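Local coordinates for protein chitinase (Paenibacillus sp. FPU-7, PDB 5GZT) that probably cleaves beta-1,4 linkages between N-acetylglucosamine units at internal positions of chitin and chitodextrins, at residues 380-383 with 384-387; 386-389 with 390-394; 427-430 with 431-435; 521-524 with 525-528. All coordinates share one frame; numbering follows the deposited sequence. Where two conformers were deposited one is given.

Contact 1: 380-383 with 384-387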
ATOM      1  N   LEU B 380      24.259 -16.256  -8.204  1.00 46.40           N
ATOM      2  CA  LEU B 380      25.711 -16.445  -8.293  1.00 54.42           C
ATOM      3  C   LEU B 380      26.329 -16.284  -9.691  1.00 53.25           C
ATOM      4  O   LEU B 380      27.442 -15.737  -9.806  1.00 48.49           O
ATOM      5  CB  LEU B 380      26.105 -17.841  -7.778  1.00 58.72           C
ATOM      6  CG  LEU B 380      27.606 -18.049  -7.524  1.00 58.84           C
ATOM      7  CD1 LEU B 380      28.168 -16.940  -6.646  1.00 55.43           C
ATOM      8  CD2 LEU B 380      27.844 -19.423  -6.902  1.00 61.93           C
ATOM      9  N   THR B 381      25.595 -16.772 -10.702  1.00 47.83           N
ATOM     10  CA  THR B 381      26.066 -16.844 -12.077  1.00 52.96           C
ATOM     11  C   THR B 381      24.942 -16.508 -13.043  1.00 55.12           C
ATOM     12  O   THR B 381      23.749 -16.545 -12.641  1.00 50.13           O
ATOM     13  CB  THR B 381      26.528 -18.294 -12.458  1.00 47.23           C
ATOM     14  OG1 THR B 381      25.393 -19.172 -12.525  1.00 44.64           O
ATOM     15  CG2 THR B 381      27.557 -18.824 -11.483  1.00 43.61           C
ATOM     16  N   PRO B 382      25.297 -16.262 -14.341  1.00 53.57           N
ATOM     17  CA  PRO B 382      24.225 -15.999 -15.337  1.00 51.22           C
ATOM     18  C   PRO B 382      23.195 -17.129 -15.537  1.00 49.64           C
ATOM     19  O   PRO B 382      22.009 -16.857 -15.813  1.00 53.24           O
ATOM     20  CB  PRO B 382      25.002 -15.650 -16.639  1.00 56.03           C
ATOM     21  CG  PRO B 382      26.385 -15.283 -16.193  1.00 50.55           C
ATOM     22  CD  PRO B 382      26.651 -16.028 -14.904  1.00 52.20           C
ATOM     23  N   GLU B 383      23.610 -18.380 -15.346  1.00 55.74           N
ATOM     24  CA  GLU B 383      22.679 -19.520 -15.521  1.00 53.94           C
ATOM     25  C   GLU B 383      21.856 -19.709 -14.243  1.00 46.68           C
ATOM     26  O   GLU B 383      20.691 -20.055 -14.351  1.00 42.16           O
ATOM     27  CB  GLU B 383      23.326 -20.870 -15.973  1.00 59.46           C
ATOM     28  CG  GLU B 383      24.692 -21.262 -15.380  1.00 70.85           C
ATOM     29  CD  GLU B 383      25.874 -20.452 -15.939  1.00 76.89           C
ATOM     30  OE1 GLU B 383      25.721 -19.778 -16.994  1.00 84.28           O
ATOM     31  OE2 GLU B 383      26.958 -20.449 -15.305  1.00 75.96           O
ATOM     32  N   SER B 384      22.448 -19.518 -13.059  1.00 42.40           N
ATOM     33  CA  SER B 384      21.627 -19.632 -11.773  1.00 43.31           C
ATOM     34  C   SER B 384      20.540 -18.574 -11.778  1.00 38.61           C
ATOM     35  O   SER B 384      19.333 -18.863 -11.656  1.00 41.35           O
ATOM     36  CB  SER B 384      22.498 -19.529 -10.535  1.00 37.19           C
ATOM     37  OG  SER B 384      23.284 -18.359 -10.569  1.00 42.59           O
ATOM     38  N   ARG B 385      20.954 -17.359 -12.103  1.00 46.46           N
ATOM     39  CA  ARG B 385      20.015 -16.234 -12.280  1.00 41.32           C
ATOM     40  C   ARG B 385      18.963 -16.450 -13.298  1.00 42.97           C
ATOM     41  O   ARG B 385      17.841 -15.966 -13.123  1.00 40.43           O
ATOM     42  CB  ARG B 385      20.772 -14.954 -12.577  1.00 40.49           C
ATOM     43  CG  ARG B 385      21.559 -14.534 -11.363  1.00 39.53           C
ATOM     44  CD  ARG B 385      22.038 -13.110 -11.488  1.00 47.33           C
ATOM     45  NE  ARG B 385      22.869 -12.882 -12.678  1.00 48.37           N
ATOM     46  CZ  ARG B 385      24.194 -12.965 -12.728  1.00 42.87           C
ATOM     47  NH1 ARG B 385      24.929 -13.337 -11.675  1.00 40.07           N
ATOM     48  NH2 ARG B 385      24.798 -12.665 -13.874  1.00 48.55           N
ATOM     49  N   GLU B 386      19.303 -17.165 -14.376  1.00 45.34           N
ATOM     50  CA  GLU B 386      18.313 -17.492 -15.410  1.00 42.04           C
ATOM     51  C   GLU B 386      17.265 -18.494 -14.897  1.00 38.50           C
ATOM     52  O   GLU B 386      16.103 -18.380 -15.170  1.00 36.81           O
ATOM     53  CB  GLU B 386      19.010 -18.026 -16.695  1.00 52.34           C
ATOM     54  CG  GLU B 386      18.090 -18.453 -17.842  1.00 45.56           C
ATOM     55  CD  GLU B 386      17.454 -17.302 -18.605  1.00 50.99           C
ATOM     56  OE1 GLU B 386      17.958 -16.157 -18.543  1.00 55.26           O
ATOM     57  OE2 GLU B 386      16.456 -17.543 -19.326  1.00 48.90           O
ATOM     58  N   VAL B 387      17.672 -19.509 -14.172  1.00 42.05           N
ATOM     59  CA  VAL B 387      16.677 -20.473 -13.679  1.00 45.31           C
ATOM     60  C   VAL B 387      15.694 -19.722 -12.703  1.00 42.98           C
ATOM     61  O   VAL B 387      14.433 -19.758 -12.841  1.00 45.27           O
ATOM     62  CB  VAL B 387      17.371 -21.660 -12.937  1.00 45.31           C
ATOM     63  CG1 VAL B 387      16.333 -22.673 -12.477  1.00 42.94           C
ATOM     64  CG2 VAL B 387      18.474 -22.319 -13.797  1.00 47.05           C
TER
HETATM   65  O   HOH W   1      20.584 -14.756 -17.766  1.00 48.31           O
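Thr-381 and Arg-385 meet in the first turn of helix 382-398, a helix start on the surface of the family 18 domain. Thr-381 is the N-cap residue. Its carbonyl O takes the backbone N-H of Arg-385 at 3.0 Å from Thr-381 O to Arg-385 N, nearly straight at 169°. Two residues on, Val-387 N bonds Glu-383 O at 3.1 Å. The Thr-381 hydroxyl lies over the helix start, with OG1 3.0 Å from Ser-384 N, and makes a weak bond to OE2 of Glu-383. Ser-384 OG sits 2.8 Å from Thr-381 O and is also hydrogen-bonded with Ala-378 O. The Arg-385 chain bends at chi3 (-58°) and folds back over the peptide between Thr-381 and Pro-382. One guanidinium face lies on that peptide, and Arg-385 NH2 reaches Pro-382 CG at 3.8 Å. NH1 is held by Ala-379 O. Replacing Arg-385 with an alanine would probably uncover this peptide and leave Ala-379 O without that donor. A water joins Pro-382 O to Glu-386 OE1, while the other carboxylate oxygen, OE2, is held by Asn-390. Leu-380 and Arg-385 pack on helix 425-447, with Arg-385 touching Asn-428, Ala-431 and Leu-432.

Contact 2: 386-389 with 390-394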
ATOM      1  N   GLU B 386      19.303 -17.165 -14.376  1.00 45.34           N
ATOM      2  CA  GLU B 386      18.313 -17.492 -15.410  1.00 42.04           C
ATOM      3  C   GLU B 386      17.265 -18.494 -14.897  1.00 38.50           C
ATOM      4  O   GLU B 386      16.103 -18.380 -15.170  1.00 36.81           O
ATOM      5  CB  GLU B 386      19.010 -18.026 -16.695  1.00 52.34           C
ATOM      6  CG  GLU B 386      18.090 -18.453 -17.842  1.00 45.56           C
ATOM      7  CD  GLU B 386      17.454 -17.302 -18.605  1.00 50.99           C
ATOM      8  OE1 GLU B 386      17.958 -16.157 -18.543  1.00 55.26           O
ATOM      9  OE2 GLU B 386      16.456 -17.543 -19.326  1.00 48.90           O
ATOM     10  N   VAL B 387      17.672 -19.509 -14.172  1.00 42.05           N
ATOM     11  CA  VAL B 387      16.677 -20.473 -13.679  1.00 45.31           C
ATOM     12  C   VAL B 387      15.694 -19.722 -12.703  1.00 42.98           C
ATOM     13  O   VAL B 387      14.433 -19.758 -12.841  1.00 45.27           O
ATOM     14  CB  VAL B 387      17.371 -21.660 -12.937  1.00 45.31           C
ATOM     15  CG1 VAL B 387      16.333 -22.673 -12.477  1.00 42.94           C
ATOM     16  CG2 VAL B 387      18.474 -22.319 -13.797  1.00 47.05           C
ATOM     17  N   PHE B 388      16.302 -19.020 -11.757  1.00 45.44           N
ATOM     18  CA  PHE B 388      15.563 -18.251 -10.770  1.00 41.76           C
ATOM     19  C   PHE B 388      14.518 -17.352 -11.391  1.00 37.17           C
ATOM     20  O   PHE B 388      13.273 -17.536 -11.168  1.00 38.83           O
ATOM     21  CB  PHE B 388      16.510 -17.441  -9.874  1.00 44.67           C
ATOM     22  CG  PHE B 388      15.771 -16.725  -8.769  1.00 50.34           C
ATOM     23  CD1 PHE B 388      15.518 -17.360  -7.555  1.00 49.17           C
ATOM     24  CD2 PHE B 388      15.231 -15.449  -8.985  1.00 53.41           C
ATOM     25  CE1 PHE B 388      14.787 -16.710  -6.562  1.00 47.89           C
ATOM     26  CE2 PHE B 388      14.500 -14.804  -7.980  1.00 52.10           C
ATOM     27  CZ  PHE B 388      14.279 -15.446  -6.772  1.00 44.37           C
ATOM     28  N   ALA B 389      14.992 -16.426 -12.233  1.00 40.12           N
ATOM     29  CA  ALA B 389      14.090 -15.454 -12.887  1.00 35.28           C
ATOM     30  C   ALA B 389      12.957 -16.070 -13.635  1.00 38.45           C
ATOM     31  O   ALA B 389      11.792 -15.596 -13.575  1.00 35.73           O
ATOM     32  CB  ALA B 389      14.873 -14.540 -13.786  1.00 43.41           C
ATOM     33  N   ASN B 390      13.270 -17.157 -14.346  1.00 47.56           N
ATOM     34  CA  ASN B 390      12.235 -17.882 -15.100  1.00 44.63           C
ATOM     35  C   ASN B 390      11.249 -18.499 -14.126  1.00 36.70           C
ATOM     36  O   ASN B 390      10.019 -18.360 -14.275  1.00 38.13           O
ATOM     37  CB  ASN B 390      12.878 -18.946 -16.039  1.00 52.58           C
ATOM     38  CG  ASN B 390      13.525 -18.327 -17.283  1.00 52.83           C
ATOM     39  OD1 ASN B 390      12.965 -17.430 -17.915  1.00 46.36           O
ATOM     40  ND2 ASN B 390      14.707 -18.821 -17.644  1.00 57.39           N
ATOM     41  N   SER B 391      11.784 -19.141 -13.095  1.00 38.85           N
ATOM     42  CA  SER B 391      10.941 -19.648 -11.986  1.00 45.48           C
ATOM     43  C   SER B 391      10.011 -18.590 -11.343  1.00 41.80           C
ATOM     44  O   SER B 391       8.769 -18.816 -11.118  1.00 40.11           O
ATOM     45  CB  SER B 391      11.806 -20.276 -10.903  1.00 48.83           C
ATOM     46  OG  SER B 391      10.929 -21.076 -10.143  1.00 59.08           O
ATOM     47  N   ALA B 392      10.585 -17.414 -11.110  1.00 46.88           N
ATOM     48  CA  ALA B 392       9.792 -16.308 -10.501  1.00 39.33           C
ATOM     49  C   ALA B 392       8.672 -15.917 -11.357  1.00 40.26           C
ATOM     50  O   ALA B 392       7.513 -15.775 -10.879  1.00 42.70           O
ATOM     51  CB  ALA B 392      10.656 -15.131 -10.207  1.00 39.82           C
ATOM     52  N   LEU B 393       8.957 -15.797 -12.667  1.00 42.10           N
ATOM     53  CA  LEU B 393       7.878 -15.478 -13.600  1.00 38.98           C
ATOM     54  C   LEU B 393       6.814 -16.567 -13.658  1.00 37.47           C
ATOM     55  O   LEU B 393       5.588 -16.297 -13.716  1.00 35.68           O
ATOM     56  CB  LEU B 393       8.406 -15.056 -15.003  1.00 47.83           C
ATOM     57  CG  LEU B 393       8.677 -13.533 -15.140  1.00 44.66           C
ATOM     58  CD1 LEU B 393      10.008 -13.124 -14.484  1.00 44.81           C
ATOM     59  CD2 LEU B 393       8.609 -13.069 -16.595  1.00 48.66           C
ATOM     60  N   ASP B 394       7.235 -17.821 -13.593  1.00 43.02           N
ATOM     61  CA  ASP B 394       6.242 -18.940 -13.527  1.00 43.22           C
ATOM     62  C   ASP B 394       5.269 -18.812 -12.353  1.00 41.15           C
ATOM     63  O   ASP B 394       4.014 -19.012 -12.521  1.00 39.13           O
ATOM     64  CB  ASP B 394       6.957 -20.307 -13.443  1.00 46.71           C
ATOM     65  CG  ASP B 394       7.669 -20.687 -14.767  1.00 51.11           C
ATOM     66  OD1 ASP B 394       7.152 -20.283 -15.828  1.00 43.84           O
ATOM     67  OD2 ASP B 394       8.760 -21.308 -14.732  1.00 55.17           O
TER
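Glu-386 OE2 is gripped by two groups, the side-chain amide of Asn-390 and the ammonium of Lys-439. The amide bond measures 2.7 Å from Asn-390 ND2 to Glu-386 OE2, with an angle of 155° at the hydrogen. ND2 comes from above the carboxylate plane. The oxygen lies near the plane of the amide, and the two flat groups are turned 72° against each other. The Glu-386 chain starts anti to its own N and then bends at chi2 (74°), which turns the carboxylate along the helix toward Asn-390. Lys-439 forms a salt bridge with the same OE2 and a weak hydrogen bond with Asn-390 OD1. A leucine in place of Asn-390 would probably leave OE2 with Lys-439 but without its amide donor, and the carboxylate less fixed in rotation.

This is an i to i+4 side-chain pair on helix 382-398 of the family 18 TIM barrel. The backbone repeats the same spacing. Ser-391 N bonds Val-387 O at 2.7 Å, Ala-392 N bonds Phe-388 O, and Leu-393 N bonds Ala-389 O at 3.0 Å. Apolar side chains line the buried side. Phe-388 CE2 lies 4.5 Å from Ala-392 CB, a loose approach that is oblique to the ring. Leu-393 CD1 comes to 3.2 Å from Ala-389 O. Phe-388 and Ala-389 pack on helix 425-447, while Ala-392 and Leu-393 rest on Ile-404 of strand 403-407. The Ser-391 hydroxyl bonds Val-316 N of strand 315-318.

Contact 3: 427-430 with 431-435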
ATOM      1  N   ALA B 427      27.079  -7.055  -6.520  1.00 45.48           N
ATOM      2  CA  ALA B 427      26.812  -6.949  -8.000  1.00 39.39           C
ATOM      3  C   ALA B 427      25.786  -7.983  -8.477  1.00 34.18           C
ATOM      4  O   ALA B 427      24.988  -7.751  -9.410  1.00 36.30           O
ATOM      5  CB  ALA B 427      28.136  -7.106  -8.799  1.00 42.29           C
ATOM      6  N   ASN B 428      25.771  -9.137  -7.831  1.00 35.48           N
ATOM      7  CA  ASN B 428      24.856 -10.193  -8.260  1.00 34.79           C
ATOM      8  C   ASN B 428      23.405  -9.790  -8.108  1.00 38.79           C
ATOM      9  O   ASN B 428      22.540 -10.103  -8.995  1.00 43.30           O
ATOM     10  CB  ASN B 428      25.185 -11.524  -7.514  1.00 39.10           C
ATOM     11  CG  ASN B 428      26.516 -12.188  -8.022  1.00 46.55           C
ATOM     12  OD1 ASN B 428      27.099 -11.722  -8.998  1.00 47.91           O
ATOM     13  ND2 ASN B 428      26.990 -13.241  -7.353  1.00 41.16           N
ATOM     14  N   PHE B 429      23.110  -9.087  -6.991  1.00 38.84           N
ATOM     15  CA  PHE B 429      21.723  -8.597  -6.742  1.00 33.79           C
ATOM     16  C   PHE B 429      21.353  -7.659  -7.905  1.00 30.20           C
ATOM     17  O   PHE B 429      20.243  -7.715  -8.520  1.00 32.37           O
ATOM     18  CB  PHE B 429      21.709  -7.915  -5.324  1.00 37.50           C
ATOM     19  CG  PHE B 429      20.338  -7.457  -4.828  1.00 36.76           C
ATOM     20  CD1 PHE B 429      19.183  -8.245  -4.999  1.00 41.28           C
ATOM     21  CD2 PHE B 429      20.221  -6.257  -4.113  1.00 34.71           C
ATOM     22  CE1 PHE B 429      17.946  -7.827  -4.493  1.00 37.18           C
ATOM     23  CE2 PHE B 429      18.996  -5.854  -3.613  1.00 35.71           C
ATOM     24  CZ  PHE B 429      17.862  -6.623  -3.829  1.00 34.92           C
ATOM     25  N   THR B 430      22.290  -6.811  -8.283  1.00 32.64           N
ATOM     26  CA  THR B 430      22.019  -5.876  -9.414  1.00 37.04           C
ATOM     27  C   THR B 430      21.644  -6.594 -10.714  1.00 34.46           C
ATOM     28  O   THR B 430      20.630  -6.286 -11.410  1.00 36.83           O
ATOM     29  CB  THR B 430      23.253  -4.961  -9.636  1.00 39.76           C
ATOM     30  OG1 THR B 430      23.475  -4.180  -8.451  1.00 38.49           O
ATOM     31  CG2 THR B 430      23.035  -4.045 -10.853  1.00 40.46           C
ATOM     32  N   ALA B 431      22.456  -7.597 -11.020  1.00 39.39           N
ATOM     33  CA  ALA B 431      22.248  -8.424 -12.246  1.00 39.25           C
ATOM     34  C   ALA B 431      20.927  -9.187 -12.193  1.00 39.42           C
ATOM     35  O   ALA B 431      20.146  -9.204 -13.155  1.00 36.52           O
ATOM     36  CB  ALA B 431      23.423  -9.388 -12.386  1.00 38.15           C
ATOM     37  N   LEU B 432      20.643  -9.779 -11.026  1.00 37.45           N
ATOM     38  CA  LEU B 432      19.375 -10.490 -10.868  1.00 37.47           C
ATOM     39  C   LEU B 432      18.188  -9.585 -11.117  1.00 35.95           C
ATOM     40  O   LEU B 432      17.217  -9.939 -11.807  1.00 34.63           O
ATOM     41  CB  LEU B 432      19.323 -11.176  -9.472  1.00 40.44           C
ATOM     42  CG  LEU B 432      18.027 -11.795  -8.995  1.00 42.94           C
ATOM     43  CD1 LEU B 432      17.396 -12.769  -9.995  1.00 48.80           C
ATOM     44  CD2 LEU B 432      18.351 -12.486  -7.671  1.00 45.63           C
ATOM     45  N   LEU B 433      18.259  -8.385 -10.545  1.00 42.52           N
ATOM     46  CA  LEU B 433      17.158  -7.417 -10.715  1.00 39.61           C
ATOM     47  C   LEU B 433      17.020  -6.984 -12.163  1.00 31.79           C
ATOM     48  O   LEU B 433      15.907  -6.864 -12.712  1.00 32.63           O
ATOM     49  CB  LEU B 433      17.373  -6.213  -9.776  1.00 36.06           C
ATOM     50  CG  LEU B 433      17.127  -6.522  -8.283  1.00 35.48           C
ATOM     51  CD1 LEU B 433      17.600  -5.357  -7.442  1.00 34.56           C
ATOM     52  CD2 LEU B 433      15.678  -6.839  -7.993  1.00 34.82           C
ATOM     53  N   LYS B 434      18.158  -6.688 -12.762  1.00 37.46           N
ATOM     54  CA  LYS B 434      18.192  -6.384 -14.222  1.00 39.86           C
ATOM     55  C   LYS B 434      17.466  -7.442 -15.053  1.00 36.44           C
ATOM     56  O   LYS B 434      16.512  -7.170 -15.847  1.00 36.18           O
ATOM     57  CB  LYS B 434      19.657  -6.302 -14.619  1.00 45.97           C
ATOM     58  CG  LYS B 434      19.916  -5.935 -16.069  1.00 52.12           C
ATOM     59  CD  LYS B 434      21.417  -5.717 -16.245  1.00 59.18           C
ATOM     60  CE  LYS B 434      21.765  -5.195 -17.633  1.00 63.03           C
ATOM     61  NZ  LYS B 434      21.309  -6.147 -18.671  1.00 61.97           N
ATOM     62  N   LEU B 435      17.885  -8.688 -14.831  1.00 38.74           N
ATOM     63  CA  LEU B 435      17.290  -9.788 -15.543  1.00 37.21           C
ATOM     64  C   LEU B 435      15.791  -9.825 -15.409  1.00 44.56           C
ATOM     65  O   LEU B 435      15.065  -9.929 -16.402  1.00 46.36           O
ATOM     66  CB  LEU B 435      17.908 -11.103 -15.106  1.00 42.89           C
ATOM     67  CG  LEU B 435      17.450 -12.364 -15.861  1.00 44.22           C
ATOM     68  CD1 LEU B 435      17.563 -12.245 -17.392  1.00 48.97           C
ATOM     69  CD2 LEU B 435      18.277 -13.523 -15.329  1.00 47.71           C
TER
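Leu-433 CD1 sits over the centre of one face of the Phe-429 ring, 3.9 Å from the ring centroid. The methyl lies 12° off the ring normal, a CH-pi contact one helical turn apart. Phe-429 CZ is the nearest ring atom, 3.8 Å from Leu-433 CD1. The Leu-433 chain leaves with CG anti to the carbonyl carbon (chi1 -72°), which leans it back toward Phe-429. Its CG also rests 3.3 Å from Phe-429 O. The backbone fixes the spacing: Leu-433 N bonds Phe-429 O at 2.9 Å, and Lys-434 N bonds Thr-430 O at 2.8 Å. Ala-431 and Leu-432 bond Ala-427 and Asn-428 in the same way.

Further out, Trp-408 meets the Phe-429 ring with planes at about 75°. Ile-455 of strand 452-457 and Ile-472 of helix 469-472 touch both Phe-429 and Leu-433. The Thr-430 hydroxyl bonds Glu-468, and Lys-434 forms a salt bridge with Glu-438. On another side of the helix, Leu-432 packs on Phe-388 and Arg-385 of helix 382-398. Helix 425-447 thus lies against strand 452-457 and beside helix 382-398, as the outer helices of a TIM barrel do in family 18.

Contact 4: 521-524 with 525-528. With FMT (formic acid), chain G.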
ATOM      1  N   GLY B 521      21.050   8.833  -3.440  1.00 37.97           N
ATOM      2  CA  GLY B 521      20.516   8.965  -4.769  1.00 33.59           C
ATOM      3  C   GLY B 521      19.176   8.358  -5.001  1.00 38.76           C
ATOM      4  O   GLY B 521      18.638   8.547  -6.093  1.00 34.24           O
ATOM      5  N   VAL B 522      18.589   7.621  -4.036  1.00 33.57           N
ATOM      6  CA  VAL B 522      17.297   7.026  -4.361  1.00 29.61           C
ATOM      7  C   VAL B 522      16.251   8.140  -4.351  1.00 30.79           C
ATOM      8  O   VAL B 522      16.219   8.929  -3.423  1.00 33.80           O
ATOM      9  CB  VAL B 522      16.923   5.875  -3.419  1.00 31.87           C
ATOM     10  CG1 VAL B 522      15.643   5.214  -3.855  1.00 30.23           C
ATOM     11  CG2 VAL B 522      18.107   4.901  -3.255  1.00 35.03           C
ATOM     12  N   PRO B 523      15.389   8.225  -5.390  1.00 29.73           N
ATOM     13  CA  PRO B 523      14.369   9.224  -5.415  1.00 33.92           C
ATOM     14  C   PRO B 523      13.232   9.026  -4.381  1.00 33.01           C
ATOM     15  O   PRO B 523      12.745   7.913  -4.245  1.00 33.58           O
ATOM     16  CB  PRO B 523      13.723   9.052  -6.816  1.00 35.20           C
ATOM     17  CG  PRO B 523      14.721   8.280  -7.603  1.00 36.24           C
ATOM     18  CD  PRO B 523      15.405   7.435  -6.618  1.00 34.33           C
ATOM     19  N   ALA B 524      12.698  10.124  -3.863  1.00 30.29           N
ATOM     20  CA  ALA B 524      11.590  10.094  -2.867  1.00 31.21           C
ATOM     21  C   ALA B 524      10.427   9.256  -3.364  1.00 31.48           C
ATOM     22  O   ALA B 524       9.980   8.335  -2.651  1.00 30.28           O
ATOM     23  CB  ALA B 524      11.134  11.529  -2.486  1.00 30.20           C
ATOM     24  N   GLU B 525      10.023   9.567  -4.604  1.00 28.37           N
ATOM     25  CA  GLU B 525       9.088   8.877  -5.488  0.50 29.68           C
ATOM     26  C   GLU B 525       9.069   7.330  -5.383  1.00 26.23           C
ATOM     27  O   GLU B 525       8.086   6.665  -5.708  1.00 26.77           O
ATOM     28  CB  GLU B 525       9.473   9.239  -6.957  0.50 31.82           C
ATOM     29  CG  GLU B 525       8.306   9.246  -7.921  0.50 35.02           C
ATOM     30  CD  GLU B 525       8.552  10.141  -9.116  0.50 35.08           C
ATOM     31  OE1 GLU B 525       7.614  10.866  -9.583  0.50 33.72           O
ATOM     32  OE2 GLU B 525       9.713  10.102  -9.563  0.50 41.64           O
ATOM     33  N   LYS B 526      10.216   6.777  -5.068  1.00 23.01           N
ATOM     34  CA  LYS B 526      10.407   5.336  -5.103  1.00 26.75           C
ATOM     35  C   LYS B 526      10.656   4.784  -3.670  1.00 29.33           C
ATOM     36  O   LYS B 526      11.180   3.632  -3.503  1.00 29.19           O
ATOM     37  CB  LYS B 526      11.611   5.000  -6.019  1.00 29.58           C
ATOM     38  CG  LYS B 526      11.336   5.150  -7.512  1.00 29.25           C
ATOM     39  CD  LYS B 526      12.452   4.615  -8.396  1.00 33.89           C
ATOM     40  CE  LYS B 526      11.886   4.351  -9.822  1.00 38.07           C
ATOM     41  NZ  LYS B 526      12.929   3.690 -10.641  1.00 36.75           N
ATOM     42  N   LEU B 527      10.363   5.599  -2.641  1.00 25.83           N
ATOM     43  CA  LEU B 527      10.607   5.147  -1.260  1.00 26.45           C
ATOM     44  C   LEU B 527       9.307   4.922  -0.537  1.00 27.05           C
ATOM     45  O   LEU B 527       8.531   5.894  -0.329  1.00 27.56           O
ATOM     46  CB  LEU B 527      11.420   6.149  -0.482  1.00 29.94           C
ATOM     47  CG  LEU B 527      12.888   6.208  -0.918  1.00 28.65           C
ATOM     48  CD1 LEU B 527      13.476   7.360  -0.131  1.00 27.83           C
ATOM     49  CD2 LEU B 527      13.657   4.932  -0.641  1.00 27.95           C
ATOM     50  N   MET B 528       9.075   3.679  -0.121  1.00 23.84           N
ATOM     51  CA  MET B 528       7.920   3.373   0.730  1.00 23.77           C
ATOM     52  C   MET B 528       8.457   3.309   2.163  1.00 25.01           C
ATOM     53  O   MET B 528       9.507   2.692   2.490  1.00 23.60           O
ATOM     54  CB  MET B 528       7.288   2.052   0.391  1.00 25.47           C
ATOM     55  CG  MET B 528       6.641   1.955  -0.955  1.00 22.47           C
ATOM     56  SD  MET B 528       5.033   2.640  -1.108  1.00 25.05           S
ATOM     57  CE  MET B 528       4.032   1.476  -0.175  1.00 24.57           C
TER
HETATM   58  C   FMT G4005      11.249   2.060 -13.304  1.00 61.39           C
HETATM   59  O1  FMT G4005      11.966   1.106 -13.661  1.00 56.89           O
HETATM   60  O2  FMT G4005      11.699   3.321 -13.128  1.00 49.89           O
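Val-522 and Leu-527 cross at a slant, with methyl meeting methyl. Val-522 CG1 touches Leu-527 CD2 at 3.8 Å, and each side chain sets out toward the other segment. With CG beside its own backbone N (chi1 -72°), Leu-527 turns its branch back over the turn; Leu-527 CG lies 3.7 Å from Pro-523 O. Both residues also pack on Tyr-517 of helix 510-519.

Two backbone bonds close the turn between them. Lys-526 N bonds Pro-523 O at 2.9 Å, and Leu-527 N bonds Ala-524 O at 2.8 Å. Each donor stands about 45° out of the carbonyl plane. The extended Lys-526 chain carries its end away from the turn. Its NZ is hydrogen-bonded to formic acid O2 at 2.8 Å, and to the backbone carbonyls of Thr-473 and Leu-476. The formic acid probably comes from the crystallisation liquor.

Just before the turn, Gly-521 has positive phi (96°) and is the C-prime residue of a Schellman motif that ends the preceding helix. Backbone bonds of Lys-526 and Met-528 to Ile-479 then lead the chain into strand 527-532 beside strand 478-481. This is a helix-to-strand connection of the family 18 TIM barrel.

All four contacts are local and lie within the first family 18 range of the chain. Contact 1 caps the start of helix 382-398. Contact 2 continues along the same helix and shares Glu-386 and Val-387 with it. Neither closes a long loop, and none encloses another. Later in sequence, contact 3 lies on helix 425-447 and touches both earlier ones: Arg-385 meets Ala-431, and Phe-388 CD2 meets Leu-432 CD1 at 3.6 Å. Two barrel helices are thereby packed side by side. Contact 4 comes last and closes the turn from helix 510-519 into strand 527-532. It touches none of the others; its nearest atoms to contact 3 are about 11 Å away.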